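Local coordinates for SEC-C motif domain protein (Psychrobacter arcticus, PDB 2I9W) that is of unknown function but binds two zinc ions, one in an N-terminal and one in a C-terminal four-cysteine motif flanking a cystatin-like (NTF2-like) domain, at residues E90-A93 with D97-G100; M57-S62 with P69-K74; Q166-I169 with K175-R178. All blocks are in the same frame, centred on the assembly; numbering follows the deposited sequence. Where two conformers were deposited one is given.

Contact 1 of 3, residues E90-A93 with D97-G100; sequences ENWA and DWAG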
ATOM      1  N   GLU A  90      -6.054   7.109 -10.763  1.00 19.55           N
ATOM      2  CA  GLU A  90      -5.160   8.127 -11.303  1.00 23.28           C
ATOM      3  C   GLU A  90      -5.683   9.523 -11.012  1.00 24.47           C
ATOM      4  O   GLU A  90      -4.968  10.347 -10.492  1.00 24.35           O
ATOM      5  CB  GLU A  90      -5.011   7.928 -12.813  1.00 26.94           C
ATOM      6  CG  GLU A  90      -3.991   8.840 -13.495  1.00 26.60           C
ATOM      7  CD  GLU A  90      -3.692   8.359 -14.889  1.00 27.94           C
ATOM      8  OE1 GLU A  90      -4.645   8.196 -15.679  1.00 31.97           O
ATOM      9  OE2 GLU A  90      -2.510   8.136 -15.204  1.00 46.23           O
ATOM     10  N   ASN A  91      -6.930   9.800 -11.375  1.00 22.75           N
ATOM     11  CA  ASN A  91      -7.529  11.111 -11.088  1.00 24.69           C
ATOM     12  C   ASN A  91      -7.564  11.535  -9.606  1.00 23.77           C
ATOM     13  O   ASN A  91      -7.239  12.676  -9.281  1.00 23.49           O
ATOM     14  CB  ASN A  91      -8.925  11.180 -11.681  1.00 26.83           C
ATOM     15  CG  ASN A  91      -8.893  11.252 -13.190  1.00 29.93           C
ATOM     16  OD1 ASN A  91      -7.815  11.366 -13.788  1.00 31.38           O
ATOM     17  ND2 ASN A  91     -10.061  11.151 -13.818  1.00 41.07           N
ATOM     18  N   TRP A  92      -7.929  10.600  -8.728  1.00 23.34           N
ATOM     19  CA  TRP A  92      -8.081  10.862  -7.304  1.00 23.03           C
ATOM     20  C   TRP A  92      -6.707  11.156  -6.695  1.00 22.78           C
ATOM     21  O   TRP A  92      -6.554  12.066  -5.853  1.00 24.37           O
ATOM     22  CB  TRP A  92      -8.728   9.648  -6.652  1.00 23.54           C
ATOM     23  CG  TRP A  92      -8.786   9.687  -5.162  1.00 28.84           C
ATOM     24  CD1 TRP A  92      -9.728  10.317  -4.386  1.00 32.82           C
ATOM     25  CD2 TRP A  92      -7.870   9.068  -4.260  1.00 30.75           C
ATOM     26  NE1 TRP A  92      -9.450  10.106  -3.056  1.00 35.40           N
ATOM     27  CE2 TRP A  92      -8.313   9.351  -2.956  1.00 30.60           C
ATOM     28  CE3 TRP A  92      -6.730   8.274  -4.430  1.00 31.24           C
ATOM     29  CZ2 TRP A  92      -7.643   8.881  -1.833  1.00 33.29           C
ATOM     30  CZ3 TRP A  92      -6.070   7.814  -3.314  1.00 32.66           C
ATOM     31  CH2 TRP A  92      -6.533   8.114  -2.039  1.00 31.20           C
ATOM     32  N   ALA A  93      -5.717  10.413  -7.168  1.00 22.50           N
ATOM     33  CA  ALA A  93      -4.329  10.575  -6.703  1.00 21.98           C
ATOM     34  C   ALA A  93      -3.802  11.962  -7.081  1.00 23.40           C
ATOM     35  O   ALA A  93      -3.137  12.622  -6.274  1.00 23.90           O
ATOM     36  CB  ALA A  93      -3.397   9.466  -7.298  1.00 18.02           C
ATOM     37  N   ASP A  97      -4.577  16.904  -2.588  1.00 21.93           N
ATOM     38  CA  ASP A  97      -3.414  17.722  -2.269  1.00 22.83           C
ATOM     39  C   ASP A  97      -2.680  17.088  -1.094  1.00 21.92           C
ATOM     40  O   ASP A  97      -2.750  17.540   0.032  1.00 22.38           O
ATOM     41  CB  ASP A  97      -3.848  19.161  -1.980  1.00 23.13           C
ATOM     42  CG  ASP A  97      -2.692  20.154  -2.011  1.00 24.50           C
ATOM     43  OD1 ASP A  97      -1.502  19.752  -1.963  1.00 30.25           O
ATOM     44  OD2 ASP A  97      -2.999  21.361  -2.041  1.00 36.05           O
ATOM     45  N   TRP A  98      -1.921  16.041  -1.390  1.00 23.92           N
ATOM     46  CA  TRP A  98      -1.224  15.265  -0.364  1.00 23.07           C
ATOM     47  C   TRP A  98      -0.235  16.124   0.453  1.00 21.87           C
ATOM     48  O   TRP A  98       0.465  16.995  -0.087  1.00 21.16           O
ATOM     49  CB  TRP A  98      -0.507  14.103  -1.033  1.00 22.49           C
ATOM     50  CG  TRP A  98      -1.415  13.180  -1.799  1.00 21.65           C
ATOM     51  CD1 TRP A  98      -1.565  13.102  -3.176  1.00 25.39           C
ATOM     52  CD2 TRP A  98      -2.334  12.236  -1.246  1.00 19.75           C
ATOM     53  NE1 TRP A  98      -2.526  12.157  -3.496  1.00 21.59           N
ATOM     54  CE2 TRP A  98      -2.997  11.605  -2.330  1.00 23.44           C
ATOM     55  CE3 TRP A  98      -2.668  11.862   0.065  1.00 24.77           C
ATOM     56  CZ2 TRP A  98      -3.953  10.635  -2.141  1.00 25.36           C
ATOM     57  CZ3 TRP A  98      -3.614  10.872   0.249  1.00 25.46           C
ATOM     58  CH2 TRP A  98      -4.247  10.275  -0.856  1.00 29.88           C
ATOM     59  N   ALA A  99      -0.183  15.893   1.758  1.00 22.53           N
ATOM     60  CA  ALA A  99       0.651  16.683   2.672  1.00 21.25           C
ATOM     61  C   ALA A  99       1.500  15.878   3.642  1.00 22.42           C
ATOM     62  O   ALA A  99       2.149  16.463   4.514  1.00 20.55           O
ATOM     63  CB  ALA A  99      -0.229  17.661   3.474  1.00 22.03           C
ATOM     64  N   GLY A 100       1.536  14.563   3.493  1.00 20.15           N
ATOM     65  CA  GLY A 100       2.378  13.743   4.330  1.00 17.36           C
ATOM     66  C   GLY A 100       1.753  12.454   4.847  1.00 19.23           C
ATOM     67  O   GLY A 100       0.564  12.193   4.679  1.00 17.45           O
TER
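Trp98 turns its indole onto the last turns of helix 86-95, meeting Trp92 with its benzo edge and Ala93 with its ring nitrogen. The contact belongs to the cystatin-like, or NTF2-like, fold of the middle domain, at the tight connection where the helix gives way to strand 97-107, the first and an outermost strand of the antiparallel sheet.

The polar part is a single bond. Trp98 NE1 donates to Ala93 O at 2.9 Å, reaching that oxygen in the carbonyl plane, on a lone pair, while the oxygen stays close to the plane of the indole. The hydrogen does not point straight at its acceptor, since the N-H...O angle is 144°. A helix carbonyl near the C-terminal end is thus taken up by a side chain of the following strand.

The aromatic part is an offset edge-to-face pair. The six-membered rings lie 5.2 Å apart between centroids, with planes at 80°, and it is the edge of Trp98, through CZ2 and CH2, that is turned to the face of Trp92. Trp92 chi1 of 172° sets CG opposite the backbone N and brings the benzo ring up against Trp98. Phe64 of helix 53-66 makes a further edge-to-face pair with Trp92.

On the strand side, Asp97, Ala99 and Gly100 pair through the backbone with strand 114-125, which holds the strand that carries Trp98. NE1, CZ2 and CH2 lie along one edge of the indole, so the hydrogen bond and the ring contact both hold that edge against the helix, and the two tryptophans come closest at their CH2 atoms, 3.4 Å apart.

Contact 2 of 3, residues M57-S62 with P69-K74; sequences MRTRYS and PEYIVK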
HETATM    1  N   MSE A  57       3.033  -0.242   2.415  1.00 21.25           N
HETATM    2  CA  MSE A  57       2.101   0.838   2.618  0.50 20.78           C
HETATM    3  C   MSE A  57       2.761   2.181   2.269  1.00 21.04           C
HETATM    4  O   MSE A  57       2.151   3.041   1.621  1.00 20.48           O
HETATM    5  CB  MSE A  57       1.616   0.766   4.067  0.50 21.76           C
HETATM    6  CG  MSE A  57       0.543   1.740   4.462  0.50 24.06           C
HETATM    7 SE   MSE A  57       1.231   3.519   4.789  0.38 32.02          SE
HETATM    8  CE  MSE A  57       2.868   3.104   5.733  0.50 31.22           C
ATOM      9  N   ARG A  58       4.014   2.370   2.714  1.00 20.07           N
ATOM     10  CA  ARG A  58       4.762   3.601   2.388  0.50 18.64           C
ATOM     11  C   ARG A  58       4.924   3.769   0.899  1.00 20.24           C
ATOM     12  O   ARG A  58       4.691   4.853   0.347  1.00 18.72           O
ATOM     13  CB  ARG A  58       6.141   3.599   3.043  0.50 19.44           C
ATOM     14  CG  ARG A  58       6.082   3.893   4.496  0.50 15.82           C
ATOM     15  CD  ARG A  58       7.418   3.605   5.156  0.50 19.18           C
ATOM     16  NE  ARG A  58       7.432   3.959   6.572  0.50 17.73           N
ATOM     17  CZ  ARG A  58       7.561   5.198   7.052  0.50 20.91           C
ATOM     18  NH1 ARG A  58       7.682   6.259   6.251  0.50 21.77           N
ATOM     19  NH2 ARG A  58       7.575   5.375   8.367  0.50 27.11           N
ATOM     20  N   THR A  59       5.345   2.697   0.235  1.00 17.71           N
ATOM     21  CA  THR A  59       5.488   2.754  -1.251  1.00 18.56           C
ATOM     22  C   THR A  59       4.155   3.051  -1.935  1.00 19.10           C
ATOM     23  O   THR A  59       4.135   3.737  -2.948  1.00 18.11           O
ATOM     24  CB  THR A  59       6.146   1.460  -1.862  1.00 19.68           C
ATOM     25  OG1 THR A  59       5.272   0.318  -1.650  1.00 18.34           O
ATOM     26  CG2 THR A  59       7.561   1.237  -1.269  1.00 19.84           C
ATOM     27  N   ARG A  60       3.048   2.537  -1.409  1.00 18.85           N
ATOM     28  CA  ARG A  60       1.738   2.879  -2.001  1.00 20.40           C
ATOM     29  C   ARG A  60       1.376   4.368  -1.835  1.00 18.57           C
ATOM     30  O   ARG A  60       0.951   5.024  -2.755  1.00 20.06           O
ATOM     31  CB  ARG A  60       0.644   1.946  -1.484  1.00 19.32           C
ATOM     32  CG  ARG A  60       0.786   0.461  -1.898  1.00 19.69           C
ATOM     33  CD  ARG A  60      -0.288  -0.405  -1.189  1.00 19.19           C
ATOM     34  NE  ARG A  60      -1.663   0.116  -1.348  1.00 20.41           N
ATOM     35  CZ  ARG A  60      -2.444  -0.078  -2.406  1.00 19.83           C
ATOM     36  NH1 ARG A  60      -2.018  -0.806  -3.436  1.00 21.59           N
ATOM     37  NH2 ARG A  60      -3.664   0.455  -2.421  1.00 21.79           N
ATOM     38  N   TYR A  61       1.555   4.885  -0.625  1.00 20.03           N
ATOM     39  CA  TYR A  61       1.370   6.311  -0.363  1.00 18.49           C
ATOM     40  C   TYR A  61       2.183   7.173  -1.353  1.00 18.77           C
ATOM     41  O   TYR A  61       1.667   8.076  -1.984  1.00 19.30           O
ATOM     42  CB  TYR A  61       1.769   6.647   1.083  1.00 19.56           C
ATOM     43  CG  TYR A  61       1.740   8.129   1.281  1.00 20.02           C
ATOM     44  CD1 TYR A  61       0.560   8.775   1.482  1.00 21.45           C
ATOM     45  CD2 TYR A  61       2.905   8.882   1.190  1.00 19.81           C
ATOM     46  CE1 TYR A  61       0.494  10.178   1.593  1.00 23.03           C
ATOM     47  CE2 TYR A  61       2.873  10.262   1.284  1.00 22.10           C
ATOM     48  CZ  TYR A  61       1.648  10.919   1.483  1.00 20.56           C
ATOM     49  OH  TYR A  61       1.592  12.293   1.608  1.00 20.77           O
ATOM     50  N   SER A  62       3.456   6.841  -1.503  1.00 20.42           N
ATOM     51  CA  SER A  62       4.337   7.584  -2.437  1.00 17.62           C
ATOM     52  C   SER A  62       3.851   7.442  -3.884  1.00 17.87           C
ATOM     53  O   SER A  62       3.964   8.390  -4.668  1.00 19.37           O
ATOM     54  CB  SER A  62       5.767   7.063  -2.298  1.00 18.62           C
ATOM     55  OG  SER A  62       6.210   7.348  -0.991  1.00 21.86           O
ATOM     56  N   PRO A  69      -0.408   4.992 -10.772  1.00 21.43           N
ATOM     57  CA  PRO A  69      -1.538   4.141 -10.456  1.00 25.63           C
ATOM     58  C   PRO A  69      -1.298   2.667 -10.812  1.00 26.09           C
ATOM     59  O   PRO A  69      -1.921   1.802 -10.214  1.00 22.16           O
ATOM     60  CB  PRO A  69      -2.668   4.756 -11.267  1.00 25.57           C
ATOM     61  CG  PRO A  69      -1.961   5.424 -12.445  1.00 23.44           C
ATOM     62  CD  PRO A  69      -0.674   5.906 -11.902  1.00 22.84           C
ATOM     63  N   GLU A  70      -0.404   2.392 -11.770  1.00 23.50           N
ATOM     64  CA  GLU A  70      -0.012   1.018 -12.067  1.00 24.37           C
ATOM     65  C   GLU A  70       0.527   0.320 -10.820  1.00 21.60           C
ATOM     66  O   GLU A  70       0.167  -0.868 -10.522  1.00 21.26           O
ATOM     67  CB  GLU A  70       1.011   0.952 -13.194  1.00 27.23           C
ATOM     68  CG  GLU A  70       2.441   1.566 -12.913  1.00 41.42           C
ATOM     69  CD  GLU A  70       2.508   3.115 -12.692  1.00 44.86           C
ATOM     70  OE1 GLU A  70       1.696   3.921 -13.257  1.00 32.73           O
ATOM     71  OE2 GLU A  70       3.427   3.499 -11.950  1.00 47.82           O
ATOM     72  N   TYR A  71       1.366   1.034 -10.069  1.00 18.88           N
ATOM     73  CA  TYR A  71       1.914   0.486  -8.820  1.00 18.50           C
ATOM     74  C   TYR A  71       0.792   0.161  -7.809  1.00 19.34           C
ATOM     75  O   TYR A  71       0.812  -0.873  -7.156  1.00 18.01           O
ATOM     76  CB  TYR A  71       2.954   1.439  -8.199  1.00 20.01           C
ATOM     77  CG  TYR A  71       3.697   0.830  -7.054  1.00 21.69           C
ATOM     78  CD1 TYR A  71       4.777  -0.003  -7.283  1.00 17.91           C
ATOM     79  CD2 TYR A  71       3.310   1.059  -5.733  1.00 18.08           C
ATOM     80  CE1 TYR A  71       5.428  -0.602  -6.242  1.00 19.14           C
ATOM     81  CE2 TYR A  71       3.974   0.470  -4.663  1.00 22.81           C
ATOM     82  CZ  TYR A  71       5.056  -0.357  -4.930  1.00 17.44           C
ATOM     83  OH  TYR A  71       5.753  -0.996  -3.930  1.00 20.08           O
ATOM     84  N   ILE A  72      -0.199   1.015  -7.712  1.00 21.16           N
ATOM     85  CA  ILE A  72      -1.314   0.833  -6.787  1.00 21.34           C
ATOM     86  C   ILE A  72      -2.115  -0.440  -7.175  1.00 20.95           C
ATOM     87  O   ILE A  72      -2.441  -1.272  -6.335  1.00 20.13           O
ATOM     88  CB  ILE A  72      -2.245   2.108  -6.758  1.00 22.31           C
ATOM     89  CG1 ILE A  72      -1.467   3.320  -6.264  1.00 22.65           C
ATOM     90  CG2 ILE A  72      -3.480   1.893  -5.889  1.00 21.52           C
ATOM     91  CD1 ILE A  72      -0.885   3.146  -4.829  1.00 27.98           C
ATOM     92  N   VAL A  73      -2.397  -0.588  -8.461  1.00 20.17           N
ATOM     93  CA  VAL A  73      -3.068  -1.817  -8.918  1.00 19.79           C
ATOM     94  C   VAL A  73      -2.236  -3.082  -8.634  1.00 19.61           C
ATOM     95  O   VAL A  73      -2.746  -4.052  -8.045  1.00 20.78           O
ATOM     96  CB  VAL A  73      -3.416  -1.777 -10.407  1.00 21.32           C
ATOM     97  CG1 VAL A  73      -4.050  -3.128 -10.836  1.00 18.76           C
ATOM     98  CG2 VAL A  73      -4.345  -0.596 -10.704  1.00 17.85           C
ATOM     99  N   LYS A  74      -0.952  -3.077  -9.007  1.00 19.32           N
ATOM    100  CA  LYS A  74      -0.162  -4.294  -8.994  1.00 19.84           C
ATOM    101  C   LYS A  74       0.214  -4.696  -7.580  1.00 18.40           C
ATOM    102  O   LYS A  74       0.611  -5.822  -7.378  1.00 20.92           O
ATOM    103  CB  LYS A  74       1.116  -4.172  -9.840  1.00 23.49           C
ATOM    104  CG  LYS A  74       0.876  -3.920 -11.344  1.00 23.73           C
ATOM    105  CD  LYS A  74       0.327  -5.143 -12.041  1.00 38.20           C
TER
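Thr59 OG1 and Tyr71 OH are hydrogen-bonding partners 2.7 Å apart, and Thr59 OG1 also bonds to Leu56 O in the preceding turn of its own helix. The threonine hydroxyl sits between backbone N and carbonyl carbon (chi1 65°), a setting that lets it serve both partners. Tyr71 meets it from the edge of the ring, with CE2 3.3 Å from Thr59 OG1, and the two side chains cross at about a right angle.

These residues join helices 53-66 and 69-74, a helical hairpin of the NTF2-like domain whose segment axes approach to 9.4 Å at 147°, roughly antiparallel. The second polar link is made by Arg60, whose chain bends at chi3 (52°) and brings NH1 to Ile72 O at 3.0 Å, in the carbonyl plane and on a lone pair. Thr75 OG1 is a further partner of NH1, and Thr76 OG1 of Ile72 O. Ile72 packs beside this link: its CD1 lies over the centre of one guanidinium face, 4.3 Å above the plane, and its CG2 is 3.8 Å from Arg60 NH2. An alanine at Arg60 would remove the guanidinium and is likely to cost Ile72 O and Thr75 OG1 their shared partner NH1 and to open a gap beneath Ile72 CD1.

Ser62 on the same helix touches Cys9 and Cys30, ligands of the first zinc. All four touching residues are buried, so the chemistry implies that hydroxyls and a guanidinium, each paired with a partner from the opposite helix, tie the hairpin through its interior.

Contact 3 of 3, residues Q166-I169 with K175-R178; sequences QPCI and KFKR. With ZN (zinc ion), chain C.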
ATOM      1  N   GLN A 166     -15.631 -21.331   0.675  1.00 24.45           N
ATOM      2  CA  GLN A 166     -14.728 -21.729  -0.411  1.00 22.17           C
ATOM      3  C   GLN A 166     -13.336 -21.162  -0.155  1.00 21.25           C
ATOM      4  O   GLN A 166     -13.177 -20.278   0.656  1.00 21.08           O
ATOM      5  CB  GLN A 166     -15.246 -21.181  -1.728  1.00 22.34           C
ATOM      6  CG  GLN A 166     -16.304 -22.003  -2.333  1.00 26.02           C
ATOM      7  CD  GLN A 166     -15.695 -23.029  -3.240  1.00 38.18           C
ATOM      8  OE1 GLN A 166     -15.613 -24.203  -2.880  1.00 42.48           O
ATOM      9  NE2 GLN A 166     -15.193 -22.584  -4.401  1.00 22.38           N
ATOM     10  N   PRO A 167     -12.320 -21.682  -0.855  1.00 20.76           N
ATOM     11  CA  PRO A 167     -10.955 -21.248  -0.634  1.00 20.65           C
ATOM     12  C   PRO A 167     -10.740 -19.737  -0.810  1.00 20.73           C
ATOM     13  O   PRO A 167     -11.336 -19.094  -1.689  1.00 22.70           O
ATOM     14  CB  PRO A 167     -10.157 -22.034  -1.697  1.00 18.97           C
ATOM     15  CG  PRO A 167     -10.964 -23.218  -1.964  1.00 20.38           C
ATOM     16  CD  PRO A 167     -12.381 -22.723  -1.887  1.00 22.03           C
ATOM     17  N   CYS A 168      -9.848 -19.204  -0.003  1.00 20.44           N
ATOM     18  CA  CYS A 168      -9.659 -17.781   0.045  1.00 19.81           C
ATOM     19  C   CYS A 168      -9.150 -17.266  -1.300  1.00 20.32           C
ATOM     20  O   CYS A 168      -8.383 -17.945  -1.998  1.00 22.62           O
ATOM     21  CB  CYS A 168      -8.670 -17.388   1.137  1.00 23.76           C
ATOM     22  SG  CYS A 168      -8.739 -15.663   1.453  1.00 23.58           S
ATOM     23  N   ILE A 169      -9.597 -16.057  -1.639  1.00 22.46           N
ATOM     24  CA  ILE A 169      -9.183 -15.345  -2.826  1.00 24.41           C
ATOM     25  C   ILE A 169      -7.681 -15.061  -2.884  1.00 22.35           C
ATOM     26  O   ILE A 169      -7.188 -14.783  -3.958  1.00 22.06           O
ATOM     27  CB  ILE A 169      -9.969 -14.022  -3.025  1.00 28.66           C
ATOM     28  CG1 ILE A 169      -9.839 -13.075  -1.808  1.00 28.65           C
ATOM     29  CG2 ILE A 169     -11.424 -14.365  -3.299  1.00 32.11           C
ATOM     30  CD1 ILE A 169     -10.533 -11.693  -1.977  1.00 27.77           C
ATOM     31  N   LYS A 175     -10.321 -21.451   4.169  1.00 21.67           N
ATOM     32  CA  LYS A 175     -11.621 -20.885   3.838  1.00 21.32           C
ATOM     33  C   LYS A 175     -11.527 -19.364   3.884  1.00 21.15           C
ATOM     34  O   LYS A 175     -10.941 -18.813   4.811  1.00 21.64           O
ATOM     35  CB  LYS A 175     -12.677 -21.349   4.845  1.00 24.83           C
ATOM     36  CG  LYS A 175     -12.876 -22.854   4.922  1.00 26.57           C
ATOM     37  CD  LYS A 175     -13.716 -23.210   6.169  1.00 25.75           C
ATOM     38  CE  LYS A 175     -13.780 -24.701   6.447  1.00 32.45           C
ATOM     39  NZ  LYS A 175     -14.644 -25.005   7.633  1.00 32.42           N
ATOM     40  N   PHE A 176     -12.161 -18.684   2.938  1.00 21.48           N
ATOM     41  CA  PHE A 176     -12.208 -17.224   2.946  1.00 22.36           C
ATOM     42  C   PHE A 176     -12.528 -16.667   4.356  1.00 22.37           C
ATOM     43  O   PHE A 176     -11.846 -15.785   4.853  1.00 23.87           O
ATOM     44  CB  PHE A 176     -13.233 -16.741   1.890  1.00 21.29           C
ATOM     45  CG  PHE A 176     -13.366 -15.249   1.797  1.00 25.52           C
ATOM     46  CD1 PHE A 176     -12.300 -14.473   1.309  1.00 24.59           C
ATOM     47  CD2 PHE A 176     -14.552 -14.610   2.185  1.00 24.69           C
ATOM     48  CE1 PHE A 176     -12.422 -13.085   1.231  1.00 24.87           C
ATOM     49  CE2 PHE A 176     -14.672 -13.223   2.110  1.00 25.86           C
ATOM     50  CZ  PHE A 176     -13.627 -12.468   1.614  1.00 24.17           C
ATOM     51  N   LYS A 177     -13.567 -17.209   4.987  1.00 26.02           N
ATOM     52  CA  LYS A 177     -13.998 -16.785   6.308  1.00 24.74           C
ATOM     53  C   LYS A 177     -12.971 -17.003   7.450  1.00 24.71           C
ATOM     54  O   LYS A 177     -13.069 -16.364   8.507  1.00 24.84           O
ATOM     55  CB  LYS A 177     -15.349 -17.452   6.643  1.00 24.62           C
ATOM     56  CG  LYS A 177     -15.288 -18.929   6.855  1.00 25.46           C
ATOM     57  CD  LYS A 177     -16.680 -19.528   7.109  1.00 31.18           C
ATOM     58  CE  LYS A 177     -17.236 -19.151   8.487  1.00 37.21           C
ATOM     59  NZ  LYS A 177     -18.626 -19.708   8.673  1.00 41.88           N
ATOM     60  N   ARG A 178     -11.979 -17.865   7.230  1.00 22.76           N
ATOM     61  CA  ARG A 178     -10.897 -18.135   8.208  1.00 22.38           C
ATOM     62  C   ARG A 178      -9.574 -17.545   7.710  1.00 24.18           C
ATOM     63  O   ARG A 178      -8.464 -17.935   8.174  1.00 24.85           O
ATOM     64  CB  ARG A 178     -10.736 -19.639   8.443  1.00 23.17           C
ATOM     65  CG  ARG A 178     -11.781 -20.248   9.374  1.00 26.70           C
ATOM     66  CD  ARG A 178     -11.503 -19.987  10.880  1.00 30.77           C
ATOM     67  NE  ARG A 178     -10.355 -20.734  11.423  1.00 29.71           N
ATOM     68  CZ  ARG A 178      -9.941 -20.658  12.692  1.00 34.56           C
ATOM     69  NH1 ARG A 178     -10.572 -19.874  13.570  1.00 32.10           N
ATOM     70  NH2 ARG A 178      -8.876 -21.347  13.097  1.00 27.53           N
TER
HETATM   71 ZN    ZN C 201      -6.634 -15.152   2.291  1.00 21.34          ZN
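The C-terminal SEC-C motif folds round the second zinc ion, and here the loop that carries its first cysteine meets the short 3-10 turn that precedes the last pair of ligands. Cys168 SG binds the zinc at 2.3 Å; Cys170, Cys179 and Cys180 complete the site. The same sulfur approaches the ring of Phe176 at its edge, 3.8 Å from Phe176 CD1 and near the ring plane, in a sulfur-aromatic contact; a chi1 of -166°, which turns SG away from the cysteine's own N, serves both the metal and the ring. Ile169 packs against the same ring, its CD1 4.0 Å from Phe176 CE1, the two side chains meeting obliquely.

The two backbones are joined by Phe176 N, which donates to Gln166 O at 3.0 Å, almost straight at 169° and nearly in line with the C=O bond, and Lys175 CA adds a CH...O contact to the same oxygen. Pro167 and Lys175 form a single bridge between the two backbones, while Cys168 pairs through its main chain with Glu174. Phe176 also touches Val162 and Gln164, which places its ring between the zinc loop and the chain leading into it.

The chain thus returns upon itself before delivering Cys179 and Cys180, with a phenylalanine lying beside a zinc-bound sulfur: the compact four-cysteine zinc site of a SEC-C motif.

In the fold
From the N terminus, the chain first supplies the four cysteines of one zinc site, then enters helix 53-66. Contact 2 closes the short turn from that helix to helix 69-74, and contact 1 closes the still shorter one from helix 86-95 into strand 97-107. Contact 3 comes last, closing the loop 170-174 inside the C-terminal SEC-C motif, beyond strand 149-153. The three follow in series, and none encloses or crosses another. Contacts 1 and 2 touch: Tyr61 OH probably hydrogen-bonds to Gly100 O, joining helix 53-66 to the edge strand within one domain. Contact 3 stands apart, its centre about 25 Å from that of contact 2 and about 33 Å from that of contact 1.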